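Long-range contacts in CalS13 (Micromonospora echinospora, PDB 4ZAS), which probably transfers an amino group to a nucleotide-linked keto sugar with the help of pyridoxal 5'-phosphate, as a sugar aminotransferase of the DegT/DnrJ/EryC1 family: residues N73-S78 and P235-Y240; G85-L90 and L124-R129; R246-I251 and G268-L273. All blocks are in the same frame, centred on the assembly; numbering follows the deposited sequence.

Interaction 1. Residues N73-S78 and P235-Y240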
loop_
_atom_site.group_PDB
_atom_site.type_symbol
_atom_site.label_atom_id
_atom_site.label_comp_id
_atom_site.label_asym_id
_atom_site.label_seq_id
_atom_site.Cartn_x
_atom_site.Cartn_y
_atom_site.Cartn_z
ATOM N N ASN A 73 -15.211 -0.286 -19.834
ATOM C CA ASN A 73 -15.209 -1.545 -19.083
ATOM C C ASN A 73 -15.504 -1.247 -17.615
ATOM O O ASN A 73 -14.704 -0.594 -16.937
ATOM C CB ASN A 73 -13.866 -2.253 -19.212
ATOM C CG ASN A 73 -13.844 -3.610 -18.529
ATOM O OD1 ASN A 73 -14.746 -3.952 -17.758
ATOM N ND2 ASN A 73 -12.779 -4.367 -18.762
ATOM N N PRO A 74 -16.663 -1.701 -17.120
ATOM C CA PRO A 74 -17.099 -1.350 -15.764
ATOM C C PRO A 74 -16.314 -2.034 -14.624
ATOM O O PRO A 74 -16.421 -1.590 -13.469
ATOM C CB PRO A 74 -18.569 -1.790 -15.761
ATOM C CG PRO A 74 -18.629 -2.904 -16.758
ATOM C CD PRO A 74 -17.656 -2.521 -17.831
ATOM N N ARG A 75 -15.542 -3.075 -14.936
ATOM C CA ARG A 75 -14.852 -3.849 -13.897
ATOM C C ARG A 75 -13.593 -3.172 -13.390
ATOM O O ARG A 75 -12.480 -3.680 -13.560
ATOM C CB ARG A 75 -14.513 -5.245 -14.426
ATOM C CG ARG A 75 -15.740 -6.043 -14.821
ATOM C CD ARG A 75 -15.378 -7.004 -15.900
ATOM N NE ARG A 75 -16.565 -7.582 -16.503
ATOM C CZ ARG A 75 -16.803 -7.471 -17.800
ATOM N NH1 ARG A 75 -15.942 -6.779 -18.541
ATOM N NH2 ARG A 75 -17.893 -7.993 -18.348
ATOM N N VAL A 76 -13.775 -2.043 -12.725
ATOM C CA VAL A 76 -12.659 -1.252 -12.245
ATOM C C VAL A 76 -12.525 -1.378 -10.730
ATOM O O VAL A 76 -13.475 -1.135 -9.983
ATOM C CB VAL A 76 -12.824 0.223 -12.648
ATOM C CG1 VAL A 76 -11.643 1.057 -12.117
ATOM C CG2 VAL A 76 -12.921 0.344 -14.155
ATOM N N VAL A 77 -11.349 -1.785 -10.284
ATOM C CA VAL A 77 -11.065 -1.878 -8.870
ATOM C C VAL A 77 -9.969 -0.891 -8.501
ATOM O O VAL A 77 -8.805 -1.122 -8.826
ATOM C CB VAL A 77 -10.659 -3.320 -8.488
ATOM C CG1 VAL A 77 -10.313 -3.413 -7.003
ATOM C CG2 VAL A 77 -11.770 -4.291 -8.850
ATOM N N SER A 78 -10.314 0.197 -7.816
ATOM C CA SER A 78 -9.298 1.169 -7.396
ATOM C C SER A 78 -8.365 0.551 -6.329
ATOM O O SER A 78 -8.749 -0.397 -5.609
ATOM C CB SER A 78 -9.955 2.450 -6.863
ATOM O OG SER A 78 -10.726 2.199 -5.680
ATOM N N PRO A 235 -11.067 -8.354 -17.282
ATOM C CA PRO A 235 -11.786 -8.794 -18.485
ATOM C C PRO A 235 -13.059 -9.561 -18.212
ATOM O O PRO A 235 -13.839 -9.699 -19.148
ATOM C CB PRO A 235 -10.770 -9.683 -19.201
ATOM C CG PRO A 235 -9.917 -10.200 -18.130
ATOM C CD PRO A 235 -9.813 -9.095 -17.086
ATOM N N ASP A 236 -13.264 -10.068 -16.995
ATOM C CA ASP A 236 -14.531 -10.749 -16.668
ATOM C C ASP A 236 -14.956 -10.643 -15.195
ATOM O O ASP A 236 -14.215 -10.181 -14.342
ATOM C CB ASP A 236 -14.489 -12.229 -17.084
ATOM C CG ASP A 236 -13.297 -12.975 -16.517
ATOM O OD1 ASP A 236 -13.246 -13.168 -15.289
ATOM O OD2 ASP A 236 -12.437 -13.420 -17.310
ATOM N N ASP A 237 -16.169 -11.076 -14.914
ATOM C CA ASP A 237 -16.736 -10.898 -13.593
ATOM C C ASP A 237 -16.079 -11.772 -12.507
ATOM O O ASP A 237 -16.028 -11.367 -11.353
ATOM C CB ASP A 237 -18.248 -11.144 -13.644
ATOM C CG ASP A 237 -18.987 -10.089 -14.481
ATOM O OD1 ASP A 237 -18.364 -9.063 -14.839
ATOM O OD2 ASP A 237 -20.193 -10.263 -14.766
ATOM N N ASP A 238 -15.565 -12.949 -12.848
ATOM C CA ASP A 238 -14.914 -13.775 -11.826
ATOM C C ASP A 238 -13.675 -13.078 -11.298
ATOM O O ASP A 238 -13.467 -12.982 -10.089
ATOM C CB ASP A 238 -14.507 -15.149 -12.360
ATOM C CG ASP A 238 -15.682 -16.070 -12.542
ATOM O OD1 ASP A 238 -16.791 -15.714 -12.084
ATOM O OD2 ASP A 238 -15.490 -17.161 -13.130
ATOM N N LEU A 239 -12.852 -12.589 -12.218
ATOM C CA LEU A 239 -11.635 -11.930 -11.819
ATOM C C LEU A 239 -11.951 -10.623 -11.072
ATOM O O LEU A 239 -11.287 -10.295 -10.087
ATOM C CB LEU A 239 -10.746 -11.673 -13.038
ATOM C CG LEU A 239 -10.194 -12.916 -13.739
ATOM C CD1 LEU A 239 -9.288 -12.516 -14.876
ATOM C CD2 LEU A 239 -9.439 -13.773 -12.758
ATOM N N TYR A 240 -12.990 -9.914 -11.508
ATOM C CA TYR A 240 -13.402 -8.685 -10.848
ATOM C C TYR A 240 -13.833 -8.944 -9.399
ATOM O O TYR A 240 -13.411 -8.236 -8.488
ATOM C CB TYR A 240 -14.547 -8.016 -11.602
ATOM C CG TYR A 240 -15.113 -6.827 -10.862
ATOM C CD1 TYR A 240 -14.486 -5.588 -10.924
ATOM C CD2 TYR A 240 -16.263 -6.944 -10.078
ATOM C CE1 TYR A 240 -14.996 -4.494 -10.251
ATOM C CE2 TYR A 240 -16.774 -5.852 -9.397
ATOM C CZ TYR A 240 -16.134 -4.628 -9.490
ATOM O OH TYR A 240 -16.634 -3.535 -8.825
#
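With CG of Arg-75 set anti to its carbonyl carbon (chi1 -61°) and the chain extended from there to NE, the guanidinium reaches the first turn of helix 237-247; from the helix, Tyr-240 swings its ring back, CG anti to the backbone N (chi1 173°), against the backbone at Arg-75. This joins the edge strand 76-79 of the large mixed sheet, in the aminotransferase fold of the DegT/DnrJ/EryC1 family, to the helix that follows its neighbour, strand 230-233. The salt bridge is compact: NE of Arg-75 points almost straight at OD1 of Asp-237, 2.9 Å away, with the oxygen lying in the guanidinium plane and met nearly along its C-O axis. The planes of the two groups are 47° apart and one bond, from NE, makes the bridge; Arg-75 NH2 stays 3.7 Å from Asp-237 OD1. Pro-235 O sits over one face of the guanidinium, 3.6 Å from NH1. Asn-73 makes an Asx turn, its OD1 accepting from Arg-75 N, while a weak bond from Arg-75 NH1 reaches the same oxygen. ND2 of Asn-73 is tied to the backbone oxygens of Leu-234 and Gly-208, so the amide that holds the backbone N of Arg-75 is itself anchored at its other end. On the helix side, Asp-236 is the N-cap: its OD1 takes the N-H of Leu-239 at 3.1 Å. Deeper in, the tyrosine ring closes the contact on the strand, where Val-77 CG2 packs obliquely against Tyr-240 CE1 at 3.5 Å.

Interaction 2. Residues G85-L90 and L124-R129; sequences GLHLAL and LANGLR
Asn-126 ND2 donates to the backbone oxygen of His-87, 2.9 Å away, and this bond is the polar centre of the contact between helix 82-94 and the end of helix 121-125. It is nearly straight (167°), arrives in the carbonyl plane on a lone pair of His-87 O, and leaves close to the plane of the asparagine amide. The same ND2 lies 3.5 Å from Leu-90 CB, one turn further along the helix. Ala-125 CB presses on the histidine ring, 3.3 Å from NE2, the ring carried there with CG anti to the backbone N (chi1 -165°). A water in the ring plane lies 3.1 Å from His-87 NE2 and donates to Ala-125 O.

Further out, ND2 of Asn-126 is also hydrogen-bonded to Pro-122 O, and Gly-127, which follows the asparagine, is the C-prime residue of the Schellman motif that ends helix 121-125. The His-87 ring meets Tyr-269 with planes about 65° apart, and packs on His-87 of the second subunit, which places this contact at the dimer interface. With ND2 bonded to a carbonyl of each helix, the amide acts as a double donor, which fixes its orientation and ties one helix's end to the other's flank.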
loop_
_atom_site.group_PDB
_atom_site.type_symbol
_atom_site.label_atom_id
_atom_site.label_comp_id
_atom_site.label_asym_id
_atom_site.label_seq_id
_atom_site.Cartn_x
_atom_site.Cartn_y
_atom_site.Cartn_z
ATOM N N GLY A 85 -1.643 -2.453 -7.518
ATOM C CA GLY A 85 -2.483 -3.042 -8.548
ATOM C C GLY A 85 -1.795 -4.269 -9.155
ATOM O O GLY A 85 -2.413 -5.322 -9.354
ATOM N N LEU A 86 -0.494 -4.149 -9.419
ATOM C CA LEU A 86 0.257 -5.262 -9.984
ATOM C C LEU A 86 0.412 -6.376 -8.964
ATOM O O LEU A 86 0.304 -7.558 -9.311
ATOM C CB LEU A 86 1.637 -4.810 -10.493
ATOM C CG LEU A 86 1.598 -3.977 -11.778
ATOM C CD1 LEU A 86 2.832 -3.101 -11.904
ATOM C CD2 LEU A 86 1.445 -4.859 -12.996
ATOM N N HIS A 87 0.700 -6.005 -7.719
ATOM C CA HIS A 87 0.850 -6.990 -6.642
ATOM C C HIS A 87 -0.424 -7.846 -6.553
ATOM O O HIS A 87 -0.362 -9.071 -6.596
ATOM C CB HIS A 87 1.169 -6.269 -5.327
ATOM C CG HIS A 87 1.689 -7.153 -4.231
ATOM N ND1 HIS A 87 1.094 -8.345 -3.874
ATOM C CD2 HIS A 87 2.748 -7.000 -3.398
ATOM C CE1 HIS A 87 1.764 -8.887 -2.872
ATOM N NE2 HIS A 87 2.768 -8.089 -2.562
ATOM N N LEU A 88 -1.568 -7.175 -6.499
ATOM C CA LEU A 88 -2.879 -7.800 -6.459
ATOM C C LEU A 88 -3.180 -8.660 -7.717
ATOM O O LEU A 88 -3.676 -9.793 -7.617
ATOM C CB LEU A 88 -3.943 -6.712 -6.306
ATOM C CG LEU A 88 -5.403 -7.127 -6.099
ATOM C CD1 LEU A 88 -5.550 -7.887 -4.817
ATOM C CD2 LEU A 88 -6.361 -5.918 -6.143
ATOM N N ALA A 89 -2.886 -8.129 -8.900
ATOM C CA ALA A 89 -3.181 -8.866 -10.117
ATOM C C ALA A 89 -2.365 -10.151 -10.202
ATOM O O ALA A 89 -2.896 -11.216 -10.495
ATOM C CB ALA A 89 -2.926 -7.990 -11.326
ATOM N N LEU A 90 -1.080 -10.059 -9.901
ATOM C CA LEU A 90 -0.211 -11.219 -9.994
ATOM C C LEU A 90 -0.554 -12.316 -8.979
ATOM O O LEU A 90 -0.252 -13.503 -9.205
ATOM C CB LEU A 90 1.237 -10.766 -9.826
ATOM C CG LEU A 90 1.678 -10.021 -11.085
ATOM C CD1 LEU A 90 2.998 -9.342 -10.863
ATOM C CD2 LEU A 90 1.761 -10.990 -12.261
ATOM N N LEU A 124 8.180 -10.756 -7.432
ATOM C CA LEU A 124 8.914 -11.398 -6.334
ATOM C C LEU A 124 8.107 -11.434 -5.029
ATOM O O LEU A 124 8.166 -12.424 -4.295
ATOM C CB LEU A 124 10.278 -10.720 -6.108
ATOM C CG LEU A 124 11.209 -10.600 -7.341
ATOM C CD1 LEU A 124 12.480 -9.806 -7.018
ATOM C CD2 LEU A 124 11.563 -11.941 -7.985
ATOM N N ALA A 125 7.328 -10.389 -4.761
ATOM C CA ALA A 125 6.507 -10.340 -3.547
ATOM C C ALA A 125 5.474 -11.467 -3.542
ATOM O O ALA A 125 5.108 -11.983 -2.490
ATOM C CB ALA A 125 5.821 -8.986 -3.413
ATOM N N ASN A 126 5.042 -11.874 -4.729
ATOM C CA ASN A 126 4.109 -12.983 -4.859
ATOM C C ASN A 126 4.825 -14.328 -4.896
ATOM O O ASN A 126 4.196 -15.352 -5.135
ATOM C CB ASN A 126 3.275 -12.815 -6.119
ATOM C CG ASN A 126 2.019 -12.009 -5.896
ATOM O OD1 ASN A 126 1.074 -12.483 -5.246
ATOM N ND2 ASN A 126 1.985 -10.788 -6.449
ATOM N N GLY A 127 6.134 -14.338 -4.669
ATOM C CA GLY A 127 6.869 -15.592 -4.593
ATOM C C GLY A 127 7.079 -16.325 -5.907
ATOM O O GLY A 127 7.351 -17.517 -5.926
ATOM N N LEU A 128 6.988 -15.597 -7.013
ATOM C CA LEU A 128 7.223 -16.167 -8.330
ATOM C C LEU A 128 8.610 -15.777 -8.847
ATOM O O LEU A 128 9.183 -14.787 -8.403
ATOM C CB LEU A 128 6.139 -15.707 -9.310
ATOM C CG LEU A 128 4.710 -16.153 -8.981
ATOM C CD1 LEU A 128 3.704 -15.360 -9.787
ATOM C CD2 LEU A 128 4.524 -17.653 -9.209
ATOM N N ARG A 129 9.147 -16.579 -9.764
ATOM C CA ARG A 129 10.422 -16.305 -10.437
ATOM C C ARG A 129 10.240 -15.324 -11.600
ATOM O O ARG A 129 9.246 -15.393 -12.332
ATOM C CB ARG A 129 11.026 -17.594 -10.995
ATOM C CG ARG A 129 11.574 -18.552 -9.970
ATOM C CD ARG A 129 11.941 -19.885 -10.637
ATOM N NE ARG A 129 12.506 -20.844 -9.687
ATOM C CZ ARG A 129 11.779 -21.572 -8.839
ATOM N NH1 ARG A 129 10.453 -21.460 -8.823
ATOM N NH2 ARG A 129 12.375 -22.419 -8.008
HETATM O O HOH W 1 4.045 -10.074 -0.490
#

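Interaction 3. Residues R246-I251 and G268-L273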
loop_
_atom_site.group_PDB
_atom_site.type_symbol
_atom_site.label_atom_id
_atom_site.label_comp_id
_atom_site.label_asym_id
_atom_site.label_seq_id
_atom_site.Cartn_x
_atom_site.Cartn_y
_atom_site.Cartn_z
ATOM N N ARG A 246 -9.714 -9.615 -2.574
ATOM C CA ARG A 246 -8.352 -9.603 -2.052
ATOM C C ARG A 246 -7.878 -8.184 -1.788
ATOM O O ARG A 246 -6.823 -7.977 -1.184
ATOM C CB ARG A 246 -7.392 -10.302 -2.999
ATOM C CG ARG A 246 -7.701 -11.741 -3.181
ATOM C CD ARG A 246 -6.648 -12.428 -4.008
ATOM N NE ARG A 246 -6.970 -13.843 -4.172
ATOM C CZ ARG A 246 -6.200 -14.710 -4.817
ATOM N NH1 ARG A 246 -5.071 -14.295 -5.374
ATOM N NH2 ARG A 246 -6.557 -15.983 -4.903
ATOM N N ARG A 247 -8.635 -7.209 -2.277
ATOM C CA ARG A 247 -8.279 -5.825 -2.060
ATOM C C ARG A 247 -8.414 -5.436 -0.594
ATOM O O ARG A 247 -7.675 -4.580 -0.106
ATOM C CB ARG A 247 -9.139 -4.911 -2.921
ATOM C CG ARG A 247 -8.797 -3.466 -2.735
ATOM C CD ARG A 247 -9.618 -2.576 -3.603
ATOM N NE ARG A 247 -11.055 -2.715 -3.415
ATOM C CZ ARG A 247 -11.923 -1.959 -4.081
ATOM N NH1 ARG A 247 -11.458 -1.050 -4.939
ATOM N NH2 ARG A 247 -13.236 -2.092 -3.896
ATOM N N TRP A 248 -9.360 -6.072 0.098
ATOM C CA TRP A 248 -9.632 -5.790 1.503
ATOM C C TRP A 248 -9.605 -7.087 2.328
ATOM O O TRP A 248 -10.624 -7.557 2.837
ATOM C CB TRP A 248 -10.979 -5.041 1.631
ATOM C CG TRP A 248 -11.403 -4.771 3.051
ATOM C CD1 TRP A 248 -12.424 -5.381 3.744
ATOM C CD2 TRP A 248 -10.776 -3.882 3.973
ATOM N NE1 TRP A 248 -12.483 -4.897 5.032
ATOM C CE2 TRP A 248 -11.478 -3.980 5.200
ATOM C CE3 TRP A 248 -9.691 -3.009 3.884
ATOM C CZ2 TRP A 248 -11.131 -3.233 6.320
ATOM C CZ3 TRP A 248 -9.353 -2.257 4.995
ATOM C CH2 TRP A 248 -10.070 -2.373 6.199
ATOM N N LEU A 249 -8.410 -7.660 2.446
ATOM C CA LEU A 249 -8.131 -8.780 3.357
ATOM C C LEU A 249 -8.945 -10.059 3.172
ATOM O O LEU A 249 -8.883 -10.946 4.028
ATOM C CB LEU A 249 -8.284 -8.324 4.808
ATOM C CG LEU A 249 -7.349 -7.160 5.134
ATOM C CD1 LEU A 249 -7.979 -6.246 6.135
ATOM C CD2 LEU A 249 -6.005 -7.670 5.640
ATOM N N GLY A 250 -9.666 -10.188 2.062
ATOM C CA GLY A 250 -10.454 -11.390 1.839
ATOM C C GLY A 250 -11.721 -11.413 2.683
ATOM O O GLY A 250 -12.313 -12.464 2.935
ATOM N N ILE A 251 -12.125 -10.230 3.126
ATOM C CA ILE A 251 -13.314 -10.047 3.937
ATOM C C ILE A 251 -14.460 -9.620 3.038
ATOM O O ILE A 251 -14.387 -8.582 2.368
ATOM C CB ILE A 251 -13.082 -9.008 5.047
ATOM C CG1 ILE A 251 -12.008 -9.494 6.017
ATOM C CG2 ILE A 251 -14.375 -8.717 5.818
ATOM C CD1 ILE A 251 -11.590 -8.437 7.020
ATOM N N GLY A 268 -6.154 -11.765 2.020
ATOM C CA GLY A 268 -5.969 -10.659 1.114
ATOM C C GLY A 268 -5.006 -9.614 1.624
ATOM O O GLY A 268 -4.216 -9.863 2.541
ATOM N N TYR A 269 -5.086 -8.433 1.019
ATOM C CA TYR A 269 -4.149 -7.361 1.275
ATOM C C TYR A 269 -4.947 -6.166 1.740
ATOM O O TYR A 269 -6.161 -6.260 1.945
ATOM C CB TYR A 269 -3.334 -7.036 0.016
ATOM C CG TYR A 269 -2.746 -8.262 -0.681
ATOM C CD1 TYR A 269 -3.525 -9.058 -1.523
ATOM C CD2 TYR A 269 -1.420 -8.648 -0.457
ATOM C CE1 TYR A 269 -2.997 -10.181 -2.125
ATOM C CE2 TYR A 269 -0.887 -9.777 -1.070
ATOM C CZ TYR A 269 -1.683 -10.532 -1.897
ATOM O OH TYR A 269 -1.168 -11.653 -2.498
ATOM N N ARG A 270 -4.272 -5.038 1.898
ATOM C CA ARG A 270 -4.922 -3.820 2.354
ATOM C C ARG A 270 -4.507 -2.727 1.373
ATOM O O ARG A 270 -3.560 -1.969 1.607
ATOM C CB ARG A 270 -4.532 -3.545 3.813
ATOM C CG ARG A 270 -4.684 -2.143 4.372
ATOM C CD ARG A 270 -6.070 -1.581 4.288
ATOM N NE ARG A 270 -6.271 -0.633 5.385
ATOM C CZ ARG A 270 -6.415 0.679 5.254
ATOM N NH1 ARG A 270 -6.385 1.247 4.058
ATOM N NH2 ARG A 270 -6.593 1.420 6.334
ATOM N N PHE A 271 -5.234 -2.691 0.258
ATOM C CA PHE A 271 -4.856 -1.954 -0.935
ATOM C C PHE A 271 -5.897 -0.918 -1.350
ATOM O O PHE A 271 -5.765 -0.308 -2.396
ATOM C CB PHE A 271 -4.651 -2.921 -2.111
ATOM C CG PHE A 271 -3.353 -3.700 -2.072
ATOM C CD1 PHE A 271 -2.303 -3.305 -1.260
ATOM C CD2 PHE A 271 -3.183 -4.826 -2.878
ATOM C CE1 PHE A 271 -1.104 -4.032 -1.240
ATOM C CE2 PHE A 271 -1.997 -5.549 -2.855
ATOM C CZ PHE A 271 -0.956 -5.154 -2.027
ATOM N N ILE A 272 -6.903 -0.678 -0.521
ATOM C CA ILE A 272 -7.987 0.212 -0.915
ATOM C C ILE A 272 -7.504 1.653 -1.130
ATOM O O ILE A 272 -6.546 2.100 -0.504
ATOM C CB ILE A 272 -9.125 0.150 0.119
ATOM C CG1 ILE A 272 -8.612 0.494 1.513
ATOM C CG2 ILE A 272 -9.719 -1.242 0.150
ATOM C CD1 ILE A 272 -9.700 0.936 2.458
ATOM N N LEU A 273 -8.175 2.354 -2.042
ATOM C CA LEU A 273 -7.968 3.784 -2.279
ATOM C C LEU A 273 -8.937 4.535 -1.398
ATOM O O LEU A 273 -10.103 4.163 -1.331
ATOM C CB LEU A 273 -8.222 4.127 -3.753
ATOM C CG LEU A 273 -8.106 5.591 -4.183
ATOM C CD1 LEU A 273 -6.651 5.954 -4.375
ATOM C CD2 LEU A 273 -8.902 5.891 -5.457
#
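Arg-246 O accepts from Tyr-269 N at 2.8 Å, and the same oxygen lies at the edge of the Tyr-269 ring, in its plane. The arginine's own side chain leads away, to Arg-95 O and Ser-91 OG. Arg-247 O then takes the N-H of Phe-271 at 3.1 Å, while its side chain, bent at chi3 (57°), crosses Ile-272 at about a right angle, CG to CG2 3.8 Å, before NH1 pairs with Glu-64. Trp-248 forms a single beta bridge with Arg-270, and the two side chains run alongside each other in the same direction; Arg-270 CD comes to the edge of the indole, 3.4 Å from CZ3. Ile-272 CD1 touches that carbon more loosely. Leu-249, early in the type I' turn from Trp-248 to Ile-251, gives its N-H to Tyr-269 O over 2.7 Å, in the carbonyl plane but bent at the hydrogen (143°), and lays CD1 over the centre of the indole. Gly-268 CA packs 3.6 Å from Arg-246 O.

The bonded backbones thus hold Arg-270 beside the tryptophan while its guanidinium forms a salt bridge with Glu-55, which binds dTDP in a crystal structure of this protein, and donates from NH2 to the pyridoxal-phosphate lysine of the second subunit. This is consistent with a shared active site, Arg-270 reaching across the interface with its charge also met by Glu-55.

Interactions 1 and 3 share helix 237-247, one at its start and the other at its end, with centres 15 Å apart; they meet where Arg-247 NH1 probably bonds to Ser-78 O at 2.9 Å. Interaction 2, centred 14 Å from interaction 3, joins it through rings, His-87 CE1 lying 3.3 Å from Tyr-269 CE2. Interactions 1 and 2 do not touch: their nearest atoms are about 5 Å apart. Interactions 2 and 3 both reach the second subunit, where Arg-270 of interaction 3 bonds the pyridoxal-phosphate lysine. Interaction 3 lies closest to residues that bind dTDP in a crystal structure of this protein, the Arg-270 side chain being about 3 Å from that of Glu-55.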